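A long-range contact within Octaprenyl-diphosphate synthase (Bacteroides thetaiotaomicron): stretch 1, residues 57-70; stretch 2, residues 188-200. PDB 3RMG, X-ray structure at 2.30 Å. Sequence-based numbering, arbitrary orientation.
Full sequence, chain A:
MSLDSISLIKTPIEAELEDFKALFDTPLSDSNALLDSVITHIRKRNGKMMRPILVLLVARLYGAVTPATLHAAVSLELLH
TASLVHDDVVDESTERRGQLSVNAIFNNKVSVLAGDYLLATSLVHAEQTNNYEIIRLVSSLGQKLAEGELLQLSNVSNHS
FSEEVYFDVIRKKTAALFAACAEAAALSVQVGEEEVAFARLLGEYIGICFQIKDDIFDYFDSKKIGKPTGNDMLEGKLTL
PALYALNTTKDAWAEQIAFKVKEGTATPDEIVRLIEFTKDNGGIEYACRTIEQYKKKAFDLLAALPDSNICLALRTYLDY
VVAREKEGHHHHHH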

# COMPACT_ATOMS: atom_id res chain seq x y z
N LEU A 57 7.09 2.45 -25.99
CA LEU A 57 6.80 2.06 -27.37
C LEU A 57 5.32 2.21 -27.71
O LEU A 57 4.98 2.76 -28.76
N VAL A 58 4.43 1.72 -26.84
CA VAL A 58 2.98 1.80 -27.13
C VAL A 58 2.51 3.24 -27.30
O VAL A 58 1.72 3.54 -28.18
N ALA A 59 3.00 4.14 -26.45
CA ALA A 59 2.60 5.54 -26.55
C ALA A 59 3.06 6.12 -27.88
O ALA A 59 2.32 6.87 -28.54
N ARG A 60 4.26 5.74 -28.29
CA ARG A 60 4.82 6.21 -29.55
C ARG A 60 4.07 5.67 -30.76
O ARG A 60 4.17 6.22 -31.86
N LEU A 61 3.29 4.60 -30.58
CA LEU A 61 2.38 4.20 -31.66
C LEU A 61 1.41 5.33 -31.99
O LEU A 61 1.00 5.49 -33.13
N TYR A 62 1.05 6.13 -30.99
CA TYR A 62 -0.03 7.11 -31.14
C TYR A 62 0.43 8.56 -31.18
O TYR A 62 -0.20 9.40 -31.81
N GLY A 63 1.53 8.86 -30.49
CA GLY A 63 2.00 10.23 -30.42
C GLY A 63 3.35 10.37 -29.75
O GLY A 63 4.14 9.43 -29.70
N ALA A 64 3.62 11.55 -29.24
CA ALA A 64 4.85 11.78 -28.52
C ALA A 64 4.60 11.42 -27.06
O ALA A 64 3.49 11.54 -26.56
N VAL A 65 5.65 10.97 -26.40
CA VAL A 65 5.60 10.66 -24.99
C VAL A 65 5.41 11.94 -24.19
O VAL A 65 6.16 12.91 -24.38
N THR A 66 4.41 11.95 -23.31
CA THR A 66 4.16 13.10 -22.45
C THR A 66 4.64 12.79 -21.04
O THR A 66 4.97 11.64 -20.74
N PRO A 67 4.69 13.80 -20.17
CA PRO A 67 5.07 13.59 -18.78
C PRO A 67 4.09 12.65 -18.07
O PRO A 67 4.48 11.95 -17.13
N ALA A 68 2.85 12.61 -18.53
CA ALA A 68 1.87 11.63 -18.04
C ALA A 68 2.29 10.18 -18.35
O ALA A 68 2.07 9.28 -17.54
N THR A 69 2.90 9.97 -19.52
CA THR A 69 3.37 8.64 -19.91
C THR A 69 4.45 8.19 -18.95
O THR A 69 4.42 7.07 -18.46
N LEU A 70 5.41 9.08 -18.70
CA LEU A 70 6.46 8.79 -17.73
C LEU A 70 5.94 8.52 -16.33
O LEU A 70 6.40 7.58 -15.68
N SER A 188 -2.41 7.77 -21.72
CA SER A 188 -1.50 8.90 -21.45
C SER A 188 -1.33 9.84 -22.63
O SER A 188 -0.93 10.98 -22.45
N VAL A 189 -1.61 9.35 -23.84
CA VAL A 189 -1.54 10.17 -25.05
C VAL A 189 -2.94 10.43 -25.56
O VAL A 189 -3.14 10.95 -26.65
N GLN A 190 -3.93 10.04 -24.76
CA GLN A 190 -5.30 10.48 -24.98
C GLN A 190 -5.92 10.03 -26.30
O GLN A 190 -6.56 10.83 -26.98
N VAL A 191 -5.74 8.77 -26.66
CA VAL A 191 -6.41 8.25 -27.86
C VAL A 191 -7.76 7.64 -27.49
O VAL A 191 -8.12 7.56 -26.32
N GLY A 192 -8.52 7.22 -28.49
CA GLY A 192 -9.86 6.69 -28.24
C GLY A 192 -9.91 5.36 -27.50
O GLY A 192 -8.88 4.70 -27.29
N GLU A 193 -11.12 4.96 -27.13
CA GLU A 193 -11.38 3.74 -26.37
C GLU A 193 -10.89 2.47 -27.06
O GLU A 193 -10.37 1.56 -26.41
N GLU A 194 -11.04 2.41 -28.38
CA GLU A 194 -10.63 1.22 -29.11
C GLU A 194 -9.11 1.05 -29.13
O GLU A 194 -8.60 -0.06 -29.03
N GLU A 195 -8.39 2.16 -29.23
CA GLU A 195 -6.94 2.11 -29.23
C GLU A 195 -6.44 1.69 -27.85
O GLU A 195 -5.54 0.85 -27.73
N VAL A 196 -7.06 2.25 -26.81
CA VAL A 196 -6.78 1.84 -25.43
C VAL A 196 -7.09 0.36 -25.25
O VAL A 196 -6.30 -0.38 -24.67
N ALA A 197 -8.22 -0.10 -25.78
CA ALA A 197 -8.58 -1.52 -25.72
C ALA A 197 -7.60 -2.36 -26.53
O ALA A 197 -7.22 -3.48 -26.14
N PHE A 198 -7.20 -1.83 -27.68
CA PHE A 198 -6.22 -2.51 -28.51
C PHE A 198 -4.88 -2.66 -27.77
O PHE A 198 -4.24 -3.72 -27.82
N ALA A 199 -4.47 -1.62 -27.06
CA ALA A 199 -3.18 -1.62 -26.36
C ALA A 199 -3.22 -2.60 -25.19
O ALA A 199 -2.25 -3.35 -24.97
N ARG A 200 -4.34 -2.60 -24.46
CA ARG A 200 -4.53 -3.53 -23.34
C ARG A 200 -4.38 -5.00 -23.75
O ARG A 200 -3.62 -5.76 -23.15

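This is a mainly apolar contact centred on the side chain of Tyr 62, with a small cluster of hydroxyl groups at one end. The two stretches bury 524 Å² between them, both sides summed. The helix that enters stretch 1 and the helix that starts at Glu 193 run roughly antiparallel, at 151°, but their axes come no closer than 11.4 Å. Side chains fill the space between them.

Tyr 62 gives up more surface than any other residue here, 117 Å². Its CA-to-CB bond points toward stretch 2, and chi1 is m (-55°), chi2 -64°. Val 58, Ala 59, Leu 61, Thr 66, Ala 68, Ser 188, Val 189, Val 191 and Glu 195 also point toward the other stretch. Its CB packs on both valines of the loop before the second helix: Tyr 62 CB lies 3.7 Å from Val 189 CG2 and 3.5 Å from Val 191 CG1. Val 191 (chi1 m) also covers one face of the ring. Its CG2 sits 4.2 Å from the centroid of the Tyr 62 ring and only 11° off the normal, a CH-pi contact. Both methyls of Val 191 thus pack on the tyrosine, CG1 near its CB and CG, CG2 over the face.

Farther out, the ring reaches the first turns of the second helix. Tyr 62 CE1 is 3.8 Å from Glu 195 CB. Tyr 62 OH comes within 3.4 Å of Glu 195 O and 3.3 Å of Phe 198 CD1. The carboxylate of Glu 195 (chi1 m, chi2 146°, between wells) is engaged within its own stretch: Gly 192 N donates to Glu 195 OE1 at 2.6 Å. Gly 192 is the N-cap residue of that helix.

Phe 198 (chi1 t, 161°) and Ala 199 both point toward stretch 1. Leu 61 (chi1 m, chi2 t) brings its CD1 to 4.4 Å from Phe 198 CE1, a looser contact. Val 58 (chi1 t) is closer, with CG1 3.9 Å from Ala 199 CB. The small alanine side chain meets the valine where the backbones are 7.1 Å apart, CA to CA.

Val 189 (chi1 m) links the tyrosine to the other end of the contact. While CG2 touches Tyr 62, its CG1 turns to Ala 59 and the loop: Val 189 CG1 is 3.9 Å from Ala 59 CB and 3.6 Å from Ala 64 O.

The polar end gathers around Ser 188 (chi1 p). Thr 69 (chi1 m) has its CA-to-CB bond sideways, yet Thr 69 OG1 donates to Ser 188 OG at 2.7 Å. Here the backbones are close, with the CA atoms of Thr 69 and Ser 188 5.1 Å apart, so two short side chains can bridge them. Ser 188 OG is also hydrogen-bonded elsewhere in the structure. Thr 66 (chi1 p) adds a weak hydrogen bond from its OG1 to Ser 188 O, 3.4 Å.

Both threonines also shape the start of the helix that begins at Pro 67. Thr 66 is its N-cap: Thr 69 N donates weakly to Thr 66 OG1 at 3.4 Å. In return, Thr 66 N donates to Thr 69 OG1 at 3.3 Å. Ala 68 fills in beside them, its CB 4.3 Å from Ser 188 CB.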

# COMPACT_ATOMS: atom_id res chain seq x y z
CB LEU A 57 7.32 0.66 -27.71
CG LEU A 57 8.83 0.41 -27.71
CD1 LEU A 57 9.13 -1.04 -27.84
CD2 LEU A 57 9.54 1.18 -28.82
CB VAL A 58 2.12 1.11 -26.02
CG1 VAL A 58 0.62 1.51 -26.11
CG2 VAL A 58 2.25 -0.37 -26.12
CB ALA A 59 3.16 6.36 -25.37
CB ARG A 60 6.33 5.94 -29.63
CG ARG A 60 7.18 6.89 -28.76
CD ARG A 60 7.25 8.32 -29.31
NE ARG A 60 7.83 8.32 -30.65
CZ ARG A 60 9.14 8.26 -30.89
NH1 ARG A 60 10.01 8.22 -29.88
NH2 ARG A 60 9.59 8.25 -32.14
CB LEU A 61 1.59 2.95 -31.31
CG LEU A 61 2.30 1.60 -31.37
CD1 LEU A 61 1.36 0.51 -30.91
CD2 LEU A 61 2.81 1.34 -32.78
CB TYR A 62 -1.05 6.95 -30.02
CG TYR A 62 -1.58 5.55 -29.95
CD1 TYR A 62 -2.32 5.03 -31.00
CD2 TYR A 62 -1.32 4.75 -28.86
CE1 TYR A 62 -2.80 3.74 -30.96
CE2 TYR A 62 -1.79 3.46 -28.80
CZ TYR A 62 -2.53 2.95 -29.86
OH TYR A 62 -3.01 1.66 -29.81
CB ALA A 64 5.29 13.24 -28.64
CB VAL A 65 6.94 10.04 -24.56
CG1 VAL A 65 7.13 10.14 -23.05
CG2 VAL A 65 7.04 8.61 -25.08
CB THR A 66 2.66 13.44 -22.37
OG1 THR A 66 1.99 12.43 -21.61
CG2 THR A 66 2.05 13.49 -23.76
CB PRO A 67 5.01 15.00 -18.17
CG PRO A 67 5.01 15.95 -19.34
CD PRO A 67 4.35 15.21 -20.46
CB ALA A 68 0.47 11.91 -18.61
CB THR A 69 3.97 8.65 -21.33
OG1 THR A 69 3.02 9.19 -22.25
CG2 THR A 69 4.32 7.25 -21.76
CB LEU A 70 7.50 9.92 -17.70
CG LEU A 70 8.02 10.29 -19.09
CD1 LEU A 70 8.81 11.60 -19.05
CD2 LEU A 70 8.85 9.15 -19.65
CB SER A 188 -0.13 8.40 -20.99
OG SER A 188 0.65 7.95 -22.09
CB VAL A 189 -0.65 9.52 -26.16
CG1 VAL A 189 0.80 9.39 -25.68
CG2 VAL A 189 -1.17 8.15 -26.55
CB GLN A 190 -5.38 12.00 -24.89
CG GLN A 190 -4.85 12.55 -23.59
CD GLN A 190 -5.10 14.02 -23.44
OE1 GLN A 190 -5.00 14.78 -24.40
NE2 GLN A 190 -5.44 14.44 -22.23
CB VAL A 191 -5.52 7.27 -28.62
CG1 VAL A 191 -4.31 8.00 -29.19
CG2 VAL A 191 -5.06 6.14 -27.70
CB GLU A 193 -12.87 3.62 -26.03
CG GLU A 193 -13.36 4.67 -25.03
CD GLU A 193 -14.81 4.45 -24.61
OE1 GLU A 193 -15.29 3.29 -24.62
OE2 GLU A 193 -15.48 5.45 -24.25
CB GLU A 194 -11.20 1.23 -30.53
CG GLU A 194 -10.38 2.02 -31.54
CD GLU A 194 -10.97 3.38 -31.85
OE1 GLU A 194 -11.18 4.18 -30.90
OE2 GLU A 194 -11.22 3.65 -33.04
CB GLU A 195 -6.36 3.45 -29.67
CG GLU A 195 -6.74 3.81 -31.11
CD GLU A 195 -6.92 5.30 -31.33
OE1 GLU A 195 -7.64 5.95 -30.53
OE2 GLU A 195 -6.36 5.83 -32.32
CB VAL A 196 -7.62 2.69 -24.44
CG1 VAL A 196 -7.58 2.10 -23.07
CG2 VAL A 196 -7.10 4.13 -24.41
CB ALA A 197 -10.03 -1.75 -26.21
CB PHE A 198 -6.05 -1.76 -29.82
CG PHE A 198 -4.79 -2.07 -30.57
CD1 PHE A 198 -3.56 -1.62 -30.10
CD2 PHE A 198 -4.84 -2.75 -31.78
CE1 PHE A 198 -2.38 -1.87 -30.81
CE2 PHE A 198 -3.67 -3.01 -32.50
CZ PHE A 198 -2.43 -2.56 -32.00
CB ALA A 199 -2.85 -0.21 -25.84
CB ARG A 200 -5.88 -3.31 -22.64
CG ARG A 200 -6.01 -4.04 -21.26
CD ARG A 200 -7.45 -4.53 -21.00
NE ARG A 200 -7.81 -5.59 -21.95
CZ ARG A 200 -7.55 -6.88 -21.77
NH1 ARG A 200 -6.96 -7.29 -20.64
NH2 ARG A 200 -7.88 -7.77 -22.70